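Long-range contacts in Protease/Reverse transcriptase/ribonuclease H (Eastern chimpanzee simian foamy virus, PDB 7KSF), which probably copies viral RNA into DNA and degrades the RNA strand, with an aspartic protease in the same chain: residues A[593-598]-A[663-668]; A[610-615]-A[642-647]; A[628-633]-A[739-744]; A[669-674]-A[714-719]. The protein carries 1 engineered substitution. One frame throughout, in Å; residues are numbered along the deposited sequence.

Contact 1. Residues A[593-598]-A[663-668]; sequences YTDGSA and ITDSFY. With CA (calcium ion), chain B.
The carbonyl oxygen of Ile-663 accepts a hydrogen bond from the backbone of Thr-594, with Thr-594 N at 2.9 Å from Ile-663 O and the donor nearly in line with the C=O bond. The hydroxyl of the same threonine turns to this oxygen too: OG1 sits between the backbone N and the carbonyl carbon (chi1 62°), which directs it to Ile-663 O, although the modelled approach is too short for its length to be trusted at this resolution. The N-H bond ties together the two parallel strands 590-597 and 660-664 where Tyr-593 and Ile-663 form a bridge. On one face of the sheet these two residues meet through apolar atoms, Tyr-593 CD1 lying 4.3 Å from Ile-663 CD1.

Further on, the chains carry acids to a common place. Asp-595 and Asp-665 lie side by side and point the same way, with their carboxylate planes only 18° apart. Asp-595 OD2 is 3.2 Å from Asp-665 OD2, a meeting of two acceptors and not a bond; the same OD2 also rests against Asp-665 CB. Calcium is held close by, by Gly-596 O and by Glu-642 from helix 638-654. Asp-736 adds another carboxylate near Asp-595. Beyond Asp-665, Ser-666 takes the N-cap position of helix 667-683, its OG accepting weakly from Tyr-668 N.

Acids gathered in this way from a strand, a loop and two helices round a calcium site are consistent with the metal-dependent nuclease centre of the RNase H family.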
loop_
_atom_site.group_PDB
_atom_site.type_symbol
_atom_site.label_atom_id
_atom_site.label_comp_id
_atom_site.label_asym_id
_atom_site.label_seq_id
_atom_site.Cartn_x
_atom_site.Cartn_y
_atom_site.Cartn_z
ATOM N N TYR A 593 -23.089 9.240 -21.164
ATOM C CA TYR A 593 -24.274 8.713 -21.824
ATOM C C TYR A 593 -23.891 8.227 -23.216
ATOM O O TYR A 593 -23.199 8.933 -23.956
ATOM C CB TYR A 593 -25.369 9.775 -21.921
ATOM C CG TYR A 593 -25.814 10.341 -20.596
ATOM C CD1 TYR A 593 -26.733 9.669 -19.803
ATOM C CD2 TYR A 593 -25.319 11.555 -20.142
ATOM C CE1 TYR A 593 -27.142 10.186 -18.590
ATOM C CE2 TYR A 593 -25.719 12.081 -18.932
ATOM C CZ TYR A 593 -26.632 11.393 -18.159
ATOM O OH TYR A 593 -27.038 11.913 -16.952
ATOM N N THR A 594 -24.336 7.024 -23.567
ATOM C CA THR A 594 -24.040 6.444 -24.866
ATOM C C THR A 594 -25.321 5.961 -25.530
ATOM O O THR A 594 -26.353 5.772 -24.879
ATOM C CB THR A 594 -23.049 5.272 -24.766
ATOM O OG1 THR A 594 -23.620 4.225 -23.969
ATOM C CG2 THR A 594 -21.739 5.729 -24.146
ATOM N N ASP A 595 -25.227 5.761 -26.840
ATOM C CA ASP A 595 -26.335 5.273 -27.652
ATOM C C ASP A 595 -25.794 4.940 -29.036
ATOM O O ASP A 595 -24.646 5.251 -29.364
ATOM C CB ASP A 595 -27.467 6.303 -27.734
ATOM C CG ASP A 595 -28.741 5.726 -28.313
ATOM O OD1 ASP A 595 -28.876 5.718 -29.555
ATOM O OD2 ASP A 595 -29.602 5.278 -27.531
ATOM N N GLY A 596 -26.637 4.302 -29.843
ATOM C CA GLY A 596 -26.282 3.944 -31.201
ATOM C C GLY A 596 -27.474 3.532 -32.039
ATOM O O GLY A 596 -28.339 2.775 -31.584
ATOM N N SER A 597 -27.525 4.020 -33.272
ATOM C CA SER A 597 -28.637 3.772 -34.166
ATOM C C SER A 597 -28.121 3.178 -35.465
ATOM O O SER A 597 -26.921 3.201 -35.752
ATOM C CB SER A 597 -29.428 5.060 -34.432
ATOM O OG SER A 597 -29.776 5.699 -33.219
ATOM N N ALA A 598 -29.052 2.634 -36.250
ATOM C CA ALA A 598 -28.695 2.028 -37.538
ATOM C C ALA A 598 -29.967 1.955 -38.393
ATOM O O ALA A 598 -30.756 1.019 -38.265
ATOM C CB ALA A 598 -28.064 0.664 -37.365
ATOM N N ILE A 663 -23.339 4.764 -19.339
ATOM C CA ILE A 663 -24.737 4.363 -19.451
ATOM C C ILE A 663 -25.015 3.952 -20.891
ATOM O O ILE A 663 -24.684 4.687 -21.826
ATOM C CB ILE A 663 -25.690 5.492 -19.020
ATOM C CG1 ILE A 663 -25.467 5.852 -17.547
ATOM C CG2 ILE A 663 -27.139 5.097 -19.265
ATOM C CD1 ILE A 663 -24.456 6.960 -17.322
ATOM N N THR A 664 -25.634 2.786 -21.064
ATOM C CA THR A 664 -25.975 2.266 -22.380
ATOM C C THR A 664 -27.484 2.133 -22.513
ATOM O O THR A 664 -28.157 1.635 -21.606
ATOM C CB THR A 664 -25.330 0.900 -22.625
ATOM O OG1 THR A 664 -23.985 0.905 -22.135
ATOM C CG2 THR A 664 -25.317 0.586 -24.111
ATOM N N ASP A 665 -28.014 2.575 -23.656
ATOM C CA ASP A 665 -29.417 2.322 -23.958
ATOM C C ASP A 665 -29.676 0.838 -24.192
ATOM O O ASP A 665 -30.798 0.362 -23.978
ATOM C CB ASP A 665 -29.843 3.141 -25.176
ATOM C CG ASP A 665 -31.309 2.966 -25.511
ATOM O OD1 ASP A 665 -32.119 2.796 -24.577
ATOM O OD2 ASP A 665 -31.650 3.001 -26.711
ATOM N N SER A 666 -28.656 0.097 -24.614
ATOM C CA SER A 666 -28.808 -1.324 -24.892
ATOM C C SER A 666 -28.815 -2.135 -23.607
ATOM O O SER A 666 -28.079 -1.840 -22.660
ATOM C CB SER A 666 -27.677 -1.814 -25.796
ATOM O OG SER A 666 -27.792 -3.204 -26.054
ATOM N N PHE A 667 -29.653 -3.171 -23.580
ATOM C CA PHE A 667 -29.641 -4.110 -22.464
ATOM C C PHE A 667 -28.446 -5.049 -22.546
ATOM O O PHE A 667 -27.832 -5.368 -21.521
ATOM C CB PHE A 667 -30.942 -4.914 -22.438
ATOM C CG PHE A 667 -31.070 -5.902 -23.568
ATOM C CD1 PHE A 667 -30.822 -7.250 -23.359
ATOM C CD2 PHE A 667 -31.425 -5.483 -24.839
ATOM C CE1 PHE A 667 -30.933 -8.160 -24.395
ATOM C CE2 PHE A 667 -31.539 -6.387 -25.879
ATOM C CZ PHE A 667 -31.292 -7.727 -25.656
ATOM N N TYR A 668 -28.098 -5.493 -23.756
ATOM C CA TYR A 668 -27.067 -6.513 -23.914
ATOM C C TYR A 668 -25.691 -6.003 -23.506
ATOM O O TYR A 668 -24.866 -6.778 -23.010
ATOM C CB TYR A 668 -27.036 -7.006 -25.359
ATOM C CG TYR A 668 -25.975 -8.047 -25.634
ATOM C CD1 TYR A 668 -26.191 -9.384 -25.325
ATOM C CD2 TYR A 668 -24.760 -7.698 -26.209
ATOM C CE1 TYR A 668 -25.227 -10.340 -25.576
ATOM C CE2 TYR A 668 -23.789 -8.646 -26.461
ATOM C CZ TYR A 668 -24.027 -9.967 -26.142
ATOM O OH TYR A 668 -23.064 -10.917 -26.393
HETATM CA CA CA B . -29.133 2.748 -30.077
#

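Contact 2. Residues A[610-615]-A[642-647]; sequences AGMGIV and EIAAVE. With CA (calcium ion), chain B.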
loop_
_atom_site.group_PDB
_atom_site.type_symbol
_atom_site.label_atom_id
_atom_site.label_comp_id
_atom_site.label_asym_id
_atom_site.label_seq_id
_atom_site.Cartn_x
_atom_site.Cartn_y
_atom_site.Cartn_z
ATOM N N ALA A 610 -24.473 2.916 -39.546
ATOM C CA ALA A 610 -24.528 3.036 -38.098
ATOM C C ALA A 610 -24.063 4.414 -37.654
ATOM O O ALA A 610 -23.373 5.132 -38.382
ATOM C CB ALA A 610 -23.678 1.960 -37.407
ATOM N N GLY A 611 -24.452 4.773 -36.431
ATOM C CA GLY A 611 -24.065 6.030 -35.823
ATOM C C GLY A 611 -24.247 6.014 -34.319
ATOM O O GLY A 611 -25.346 5.742 -33.824
ATOM N N MET A 612 -23.179 6.301 -33.584
ATOM C CA MET A 612 -23.182 6.264 -32.129
ATOM C C MET A 612 -23.069 7.674 -31.566
ATOM O O MET A 612 -22.700 8.624 -32.261
ATOM C CB MET A 612 -22.038 5.386 -31.608
ATOM C CG MET A 612 -20.650 5.942 -31.879
ATOM S SD MET A 612 -19.350 4.763 -31.468
ATOM C CE MET A 612 -17.886 5.773 -31.659
ATOM N N GLY A 613 -23.402 7.804 -30.285
ATOM C CA GLY A 613 -23.359 9.094 -29.626
ATOM C C GLY A 613 -22.816 9.008 -28.214
ATOM O O GLY A 613 -23.158 8.086 -27.471
ATOM N N ILE A 614 -21.968 9.961 -27.834
ATOM C CA ILE A 614 -21.315 9.962 -26.532
ATOM C C ILE A 614 -21.453 11.350 -25.922
ATOM O O ILE A 614 -21.261 12.361 -26.606
ATOM C CB ILE A 614 -19.827 9.558 -26.632
ATOM C CG1 ILE A 614 -19.681 8.136 -27.194
ATOM C CG2 ILE A 614 -19.147 9.661 -25.277
ATOM C CD1 ILE A 614 -19.517 8.071 -28.703
ATOM N N VAL A 615 -21.791 11.398 -24.631
ATOM C CA VAL A 615 -21.969 12.648 -23.901
ATOM C C VAL A 615 -21.202 12.555 -22.590
ATOM O O VAL A 615 -21.357 11.582 -21.845
ATOM C CB VAL A 615 -23.457 12.950 -23.632
ATOM C CG1 VAL A 615 -23.600 14.203 -22.785
ATOM C CG2 VAL A 615 -24.222 13.091 -24.937
ATOM N N GLU A 642 -24.306 0.718 -30.459
ATOM C CA GLU A 642 -24.405 0.849 -29.014
ATOM C C GLU A 642 -23.298 0.094 -28.292
ATOM O O GLU A 642 -23.054 0.359 -27.110
ATOM C CB GLU A 642 -25.779 0.370 -28.537
ATOM C CG GLU A 642 -26.924 1.210 -29.078
ATOM C CD GLU A 642 -28.282 0.726 -28.628
ATOM O OE1 GLU A 642 -28.452 -0.495 -28.465
ATOM O OE2 GLU A 642 -29.182 1.572 -28.436
ATOM N N ILE A 643 -22.624 -0.830 -28.979
ATOM C CA ILE A 643 -21.451 -1.487 -28.411
ATOM C C ILE A 643 -20.223 -0.593 -28.535
ATOM O O ILE A 643 -19.516 -0.348 -27.552
ATOM C CB ILE A 643 -21.217 -2.852 -29.085
ATOM C CG1 ILE A 643 -22.159 -3.913 -28.514
ATOM C CG2 ILE A 643 -19.768 -3.297 -28.922
ATOM C CD1 ILE A 643 -21.974 -5.283 -29.131
ATOM N N ALA A 644 -19.951 -0.094 -29.741
ATOM C CA ALA A 644 -18.799 0.780 -29.931
ATOM C C ALA A 644 -18.970 2.119 -29.232
ATOM O O ALA A 644 -17.979 2.833 -29.036
ATOM C CB ALA A 644 -18.537 0.998 -31.422
ATOM N N ALA A 645 -20.196 2.478 -28.845
ATOM C CA ALA A 645 -20.418 3.760 -28.186
ATOM C C ALA A 645 -19.773 3.806 -26.808
ATOM O O ALA A 645 -19.409 4.886 -26.332
ATOM C CB ALA A 645 -21.916 4.047 -28.077
ATOM N N VAL A 646 -19.621 2.657 -26.155
ATOM C CA VAL A 646 -19.042 2.646 -24.819
ATOM C C VAL A 646 -17.532 2.420 -24.853
ATOM O O VAL A 646 -16.821 2.877 -23.952
ATOM C CB VAL A 646 -19.752 1.602 -23.939
ATOM C CG1 VAL A 646 -21.251 1.860 -23.925
ATOM C CG2 VAL A 646 -19.457 0.194 -24.424
ATOM N N GLU A 647 -17.019 1.731 -25.880
ATOM C CA GLU A 647 -15.575 1.597 -26.037
ATOM C C GLU A 647 -14.916 2.963 -26.144
ATOM O O GLU A 647 -13.851 3.203 -25.562
ATOM C CB GLU A 647 -15.251 0.756 -27.272
ATOM C CG GLU A 647 -13.764 0.663 -27.589
ATOM C CD GLU A 647 -13.497 0.407 -29.062
ATOM O OE1 GLU A 647 -14.432 0.584 -29.869
ATOM O OE2 GLU A 647 -12.355 0.035 -29.409
HETATM CA CA CA B . -29.133 2.748 -30.077
#
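In the helix-on-sheet layer of the RNase H domain, next to its calcium site, Met-612 and Ile-614 of strand 610-618 pack against Ala-644 and Ala-645 of helix 638-654. The segment axes approach to 7.4 Å and run 36° from parallel. Small alanines on the helix permit this closeness, and the strand supplies the longer side chains.

Met-612 reaches the helix at two levels. Its CB touches Ala-645 CB at 3.8 Å. The rest of the chain, extended beyond CG, carries the sulphur to the helix backbone, where SD lies 3.4 Å from Ala-644 O and also contacts Ala-644 CB. Two residues along, Ile-614 points to the same side, and its CG1 rests 3.4 Å from Ala-645 O. Met-612 also leans on Leu-633, and Ile-614 on Trp-629, so strand 624-634 widens the apolar layer.

One turn earlier on the helix, Glu-642 faces away from this strand and binds calcium through OE2, with Gly-596 O as the other protein ligand. The helix thus has an apolar side seated on the sheet and an acid directed to the metal, an arrangement typical of the RNase H fold.

Contact 3. Residues A[628-633]-A[739-744]; sequences QWSIPL and ATQGSY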
loop_
_atom_site.group_PDB
_atom_site.type_symbol
_atom_site.label_atom_id
_atom_site.label_comp_id
_atom_site.label_asym_id
_atom_site.label_seq_id
_atom_site.Cartn_x
_atom_site.Cartn_y
_atom_site.Cartn_z
ATOM N N GLN A 628 -19.570 16.863 -26.512
ATOM C CA GLN A 628 -20.487 15.984 -27.213
ATOM C C GLN A 628 -19.759 15.307 -28.366
ATOM O O GLN A 628 -18.732 15.794 -28.847
ATOM C CB GLN A 628 -21.705 16.754 -27.738
ATOM C CG GLN A 628 -22.460 17.521 -26.668
ATOM C CD GLN A 628 -23.685 18.228 -27.213
ATOM O OE1 GLN A 628 -24.129 17.957 -28.329
ATOM N NE2 GLN A 628 -24.238 19.141 -26.423
ATOM N N TRP A 629 -20.298 14.171 -28.807
ATOM C CA TRP A 629 -19.690 13.409 -29.889
ATOM C C TRP A 629 -20.777 12.721 -30.700
ATOM O O TRP A 629 -21.707 12.137 -30.136
ATOM C CB TRP A 629 -18.689 12.377 -29.354
ATOM C CG TRP A 629 -17.453 12.981 -28.743
ATOM C CD1 TRP A 629 -16.346 13.422 -29.407
ATOM C CD2 TRP A 629 -17.202 13.204 -27.350
ATOM N NE1 TRP A 629 -15.421 13.908 -28.516
ATOM C CE2 TRP A 629 -15.922 13.786 -27.245
ATOM C CE3 TRP A 629 -17.932 12.969 -26.180
ATOM C CZ2 TRP A 629 -15.356 14.135 -26.019
ATOM C CZ3 TRP A 629 -17.369 13.320 -24.965
ATOM C CH2 TRP A 629 -16.094 13.894 -24.893
ATOM N N SER A 630 -20.646 12.785 -32.028
ATOM C CA SER A 630 -21.607 12.195 -32.958
ATOM C C SER A 630 -20.826 11.608 -34.127
ATOM O O SER A 630 -20.306 12.354 -34.960
ATOM C CB SER A 630 -22.613 13.239 -33.444
ATOM O OG SER A 630 -23.320 12.773 -34.581
ATOM N N ILE A 631 -20.752 10.281 -34.198
ATOM C CA ILE A 631 -19.867 9.626 -35.159
ATOM C C ILE A 631 -20.622 8.602 -35.998
ATOM O O ILE A 631 -21.343 7.760 -35.442
ATOM C CB ILE A 631 -18.684 8.960 -34.439
ATOM C CG1 ILE A 631 -17.936 9.978 -33.577
ATOM C CG2 ILE A 631 -17.749 8.313 -35.447
ATOM C CD1 ILE A 631 -16.779 9.390 -32.806
ATOM N N PRO A 632 -20.493 8.628 -37.326
ATOM C CA PRO A 632 -21.033 7.533 -38.143
ATOM C C PRO A 632 -20.052 6.371 -38.227
ATOM O O PRO A 632 -18.834 6.560 -38.314
ATOM C CB PRO A 632 -21.237 8.187 -39.514
ATOM C CG PRO A 632 -20.196 9.229 -39.573
ATOM C CD PRO A 632 -20.004 9.739 -38.160
ATOM N N LEU A 633 -20.601 5.156 -38.217
ATOM C CA LEU A 633 -19.802 3.942 -38.118
ATOM C C LEU A 633 -19.915 3.046 -39.346
ATOM O O LEU A 633 -19.346 1.950 -39.350
ATOM C CB LEU A 633 -20.193 3.159 -36.860
ATOM C CG LEU A 633 -19.918 3.806 -35.499
ATOM C CD1 LEU A 633 -20.582 3.022 -34.377
ATOM C CD2 LEU A 633 -18.423 3.924 -35.241
ATOM N N ALA A 739 -26.404 9.955 -31.326
ATOM C CA ALA A 739 -26.263 8.694 -32.043
ATOM C C ALA A 739 -27.119 8.680 -33.299
ATOM O O ALA A 739 -26.693 8.173 -34.344
ATOM C CB ALA A 739 -26.629 7.523 -31.131
ATOM N N THR A 740 -28.324 9.245 -33.218
ATOM C CA THR A 740 -29.192 9.296 -34.387
ATOM C C THR A 740 -28.607 10.205 -35.463
ATOM O O THR A 740 -28.656 9.876 -36.654
ATOM C CB THR A 740 -30.592 9.758 -33.980
ATOM O OG1 THR A 740 -31.076 8.930 -32.913
ATOM C CG2 THR A 740 -31.553 9.659 -35.154
ATOM N N GLN A 741 -28.036 11.345 -35.059
ATOM C CA GLN A 741 -27.445 12.263 -36.031
ATOM C C GLN A 741 -26.320 11.597 -36.812
ATOM O O GLN A 741 -26.242 11.738 -38.038
ATOM C CB GLN A 741 -26.929 13.518 -35.327
ATOM C CG GLN A 741 -28.019 14.401 -34.762
ATOM C CD GLN A 741 -27.480 15.691 -34.190
ATOM O OE1 GLN A 741 -26.270 15.919 -34.171
ATOM N NE2 GLN A 741 -28.378 16.548 -33.723
ATOM N N GLY A 742 -25.439 10.875 -36.121
ATOM C CA GLY A 742 -24.375 10.169 -36.812
ATOM C C GLY A 742 -24.882 9.054 -37.700
ATOM O O GLY A 742 -24.279 8.762 -38.736
ATOM N N SER A 743 -25.993 8.417 -37.319
ATOM C CA SER A 743 -26.525 7.333 -38.137
ATOM C C SER A 743 -27.133 7.851 -39.433
ATOM O O SER A 743 -27.252 7.095 -40.406
ATOM C CB SER A 743 -27.562 6.536 -37.345
ATOM O OG SER A 743 -28.053 5.446 -38.109
ATOM N N TYR A 744 -27.526 9.127 -39.469
ATOM C CA TYR A 744 -28.096 9.721 -40.670
ATOM C C TYR A 744 -27.040 10.266 -41.621
ATOM O O TYR A 744 -27.358 10.523 -42.789
ATOM C CB TYR A 744 -29.069 10.842 -40.291
#
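Gly-742, Ser-630 and Pro-632 carry this contact, in which the C-terminal helix of the RNase H fold, 727-744, lies against the outermost strand, 624-634, of the five-stranded mixed sheet. The two segments diverge by 36° from parallel, and their axes come within 6.2 Å. Such closeness rests on Gly-742: with no side chain on the helix surface that turns to the strand, backbone meets backbone, and its CA stands only 4.5 Å from that of Pro-632.

Ser-630 points toward the helix. Its OG, anti to the backbone N (chi1 165°), comes within 3.2 Å of Gly-742 N, but the angle is poor and the two are not hydrogen-bonded. The hydroxyl is nonetheless satisfied, since it bonds to the backbone oxygen of Leu-738, one turn earlier on the same helix. The bond therefore ties the strand to the helix one turn before the glycine, and the OG is left lying across the surface formed by Gly-742 N and CA. Gln-741 CB lies beside the same serine oxygen, Ser-630 OG, at 3.8 Å.

Between Ser-630 and Pro-632, Ile-631 turns its side chain away from the helix and offers only its carbonyl oxygen to Gly-742 CA. Its backbone serves the sheet as well, pairing with Met-612 on the neighbouring strand 610-618. Pro-632 then closes the contact at its far end. Here the pyrrolidine ring meets a carbonyl and not a hydrocarbon: Pro-632 CB packs 3.2 Å from Gly-742 O, while CG sits about an ångström further from that oxygen.

Contact 4. Residues A[669-674]-A[714-719]; sequences VAESAN and IQHEKG
His-716, on strand 712-716, leads from the sheet to helix 667-683, and its atoms meet different partners in turn. CB begins against the helix, 3.5 Å from Ala-670 CB. CG is held between the backbone N and the carbonyl carbon (chi1 41°), and it too lies near that methyl. ND1 comes to 3.4 Å from Ala-670 CB, so the methyl sits at the ring edge, near the ring plane. Farther out, CE1 has Asn-674 ND2 near the same plane, at 4.2 Å. At the tip, NE2 passes 3.7 Å beneath Glu-671 OE2. This oxygen stands over one ring face, offset toward the rim, where Glu-671 arrives through a bend at chi2; the two side chains cross at about a right angle, with their planes 42° apart.

Behind the histidine the contact is apolar. Ile-714 points to the same helix and sends its two branches to two alanines: CG2 lies 3.8 Å from Ala-670 CB, and CD1 lies 3.6 Å from Ala-673 CB. Ala-670 CB also fits against the backbone oxygen of Gln-715, whose own side chain points away from the helix.

Helix and last strand of the sheet are thus joined by methyl packing, with polar groups gathered at the solvent side. A carboxylate above an imidazole, without a bond to it, would probably give only modest electrostatic support, favouring a protonated ring.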
loop_
_atom_site.group_PDB
_atom_site.type_symbol
_atom_site.label_atom_id
_atom_site.label_comp_id
_atom_site.label_asym_id
_atom_site.label_seq_id
_atom_site.Cartn_x
_atom_site.Cartn_y
_atom_site.Cartn_z
ATOM N N VAL A 669 -25.426 -4.711 -23.702
ATOM C CA VAL A 669 -24.104 -4.174 -23.401
ATOM C C VAL A 669 -23.864 -4.153 -21.898
ATOM O O VAL A 669 -22.851 -4.665 -21.408
ATOM C CB VAL A 669 -23.944 -2.775 -24.020
ATOM C CG1 VAL A 669 -22.569 -2.205 -23.702
ATOM C CG2 VAL A 669 -24.159 -2.835 -25.523
ATOM N N ALA A 670 -24.792 -3.567 -21.139
ATOM C CA ALA A 670 -24.587 -3.426 -19.702
ATOM C C ALA A 670 -24.594 -4.776 -18.998
ATOM O O ALA A 670 -23.797 -5.007 -18.081
ATOM C CB ALA A 670 -25.650 -2.505 -19.111
ATOM N N GLU A 671 -25.489 -5.680 -19.406
ATOM C CA GLU A 671 -25.529 -7.003 -18.790
ATOM C C GLU A 671 -24.268 -7.800 -19.100
ATOM O O GLU A 671 -23.769 -8.535 -18.242
ATOM C CB GLU A 671 -26.770 -7.767 -19.254
ATOM C CG GLU A 671 -28.096 -7.085 -18.945
ATOM C CD GLU A 671 -28.450 -7.108 -17.473
ATOM O OE1 GLU A 671 -27.836 -7.891 -16.718
ATOM O OE2 GLU A 671 -29.347 -6.338 -17.071
ATOM N N SER A 672 -23.742 -7.673 -20.321
ATOM C CA SER A 672 -22.537 -8.414 -20.682
ATOM C C SER A 672 -21.325 -7.911 -19.912
ATOM O O SER A 672 -20.465 -8.701 -19.511
ATOM C CB SER A 672 -22.290 -8.318 -22.187
ATOM O OG SER A 672 -23.444 -8.698 -22.919
ATOM N N ALA A 673 -21.239 -6.596 -19.690
ATOM C CA ALA A 673 -20.119 -6.041 -18.944
ATOM C C ALA A 673 -20.147 -6.440 -17.475
ATOM O O ALA A 673 -19.126 -6.312 -16.792
ATOM C CB ALA A 673 -20.110 -4.519 -19.071
ATOM N N ASN A 674 -21.285 -6.921 -16.979
ATOM C CA ASN A 674 -21.430 -7.283 -15.576
ATOM C C ASN A 674 -21.144 -8.762 -15.331
ATOM O O ASN A 674 -20.396 -9.106 -14.409
ATOM C CB ASN A 674 -22.838 -6.923 -15.093
ATOM C CG ASN A 674 -23.123 -5.435 -15.195
ATOM O OD1 ASN A 674 -22.207 -4.612 -15.176
ATOM N ND2 ASN A 674 -24.399 -5.082 -15.316
ATOM N N ILE A 714 -21.024 0.639 -14.791
ATOM C CA ILE A 714 -21.891 0.578 -15.963
ATOM C C ILE A 714 -23.308 0.271 -15.508
ATOM O O ILE A 714 -23.549 -0.752 -14.856
ATOM C CB ILE A 714 -21.407 -0.473 -16.974
ATOM C CG1 ILE A 714 -20.092 -0.027 -17.616
ATOM C CG2 ILE A 714 -22.473 -0.725 -18.031
ATOM C CD1 ILE A 714 -19.552 -0.990 -18.643
ATOM N N GLN A 715 -24.243 1.155 -15.856
ATOM C CA GLN A 715 -25.663 0.995 -15.587
ATOM C C GLN A 715 -26.409 0.700 -16.889
ATOM O O GLN A 715 -25.801 0.457 -17.939
ATOM C CB GLN A 715 -26.224 2.243 -14.901
ATOM C CG GLN A 715 -25.866 2.385 -13.437
ATOM C CD GLN A 715 -26.591 3.542 -12.780
ATOM O OE1 GLN A 715 -27.388 4.231 -13.416
ATOM N NE2 GLN A 715 -26.319 3.763 -11.498
ATOM N N HIS A 716 -27.736 0.743 -16.813
ATOM C CA HIS A 716 -28.593 0.511 -17.970
ATOM C C HIS A 716 -29.964 1.093 -17.679
ATOM O O HIS A 716 -30.536 0.829 -16.617
ATOM C CB HIS A 716 -28.701 -0.984 -18.295
ATOM C CG HIS A 716 -28.827 -1.855 -17.085
ATOM N ND1 HIS A 716 -27.740 -2.453 -16.483
ATOM C CD2 HIS A 716 -29.908 -2.234 -16.365
ATOM C CE1 HIS A 716 -28.145 -3.162 -15.446
ATOM N NE2 HIS A 716 -29.457 -3.045 -15.351
ATOM N N GLU A 717 -30.481 1.882 -18.627
ATOM C CA GLU A 717 -31.818 2.520 -18.490
ATOM C C GLU A 717 -32.532 2.482 -19.845
ATOM O O GLU A 717 -31.994 3.057 -20.812
ATOM C CB GLU A 717 -31.674 3.958 -17.985
ATOM C CG GLU A 717 -31.356 4.048 -16.504
ATOM C CD GLU A 717 -31.538 5.430 -15.899
ATOM O OE1 GLU A 717 -32.132 6.294 -16.575
ATOM O OE2 GLU A 717 -31.087 5.639 -14.757
ATOM N N LYS A 718 -33.693 1.821 -19.904
ATOM C CA LYS A 718 -34.480 1.711 -21.162
ATOM C C LYS A 718 -34.668 3.109 -21.764
ATOM O O LYS A 718 -34.196 3.332 -22.897
ATOM C CB LYS A 718 -35.832 1.042 -20.890
ATOM C CG LYS A 718 -36.774 0.973 -22.084
ATOM C CD LYS A 718 -38.075 0.261 -21.779
ATOM C CE LYS A 718 -37.892 -0.969 -20.917
ATOM N NZ LYS A 718 -39.190 -1.591 -20.562
ATOM N N GLY A 719 -35.334 4.003 -21.028
ATOM C CA GLY A 719 -35.578 5.380 -21.499
ATOM C C GLY A 719 -36.485 5.409 -22.716
ATOM O O GLY A 719 -36.182 6.165 -23.662
#

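Overall arrangement
All four contacts belong to one RNase H sheet and its helices. Contacts 1 and 2 are buried at its centre, on adjoining strands 590-597 and 610-618, and share the calcium, each supplying one protein ligand. Contacts 3 and 4 lie nearer the surface at the two outermost strands, about 20 Å apart between centres. Contact 1 joins strand to strand through a backbone hydrogen bond and crowded acids; the others seat helices on strands. Contact 2 relies on methionine and alanine, contact 3 on a bare glycine backbone, and contact 4 on alanines with a histidine at the margin. Helix 667-683 begins in contact 1 and continues in contact 4, while Ala-739 of contact 3 touches strands 590-597 and 610-618.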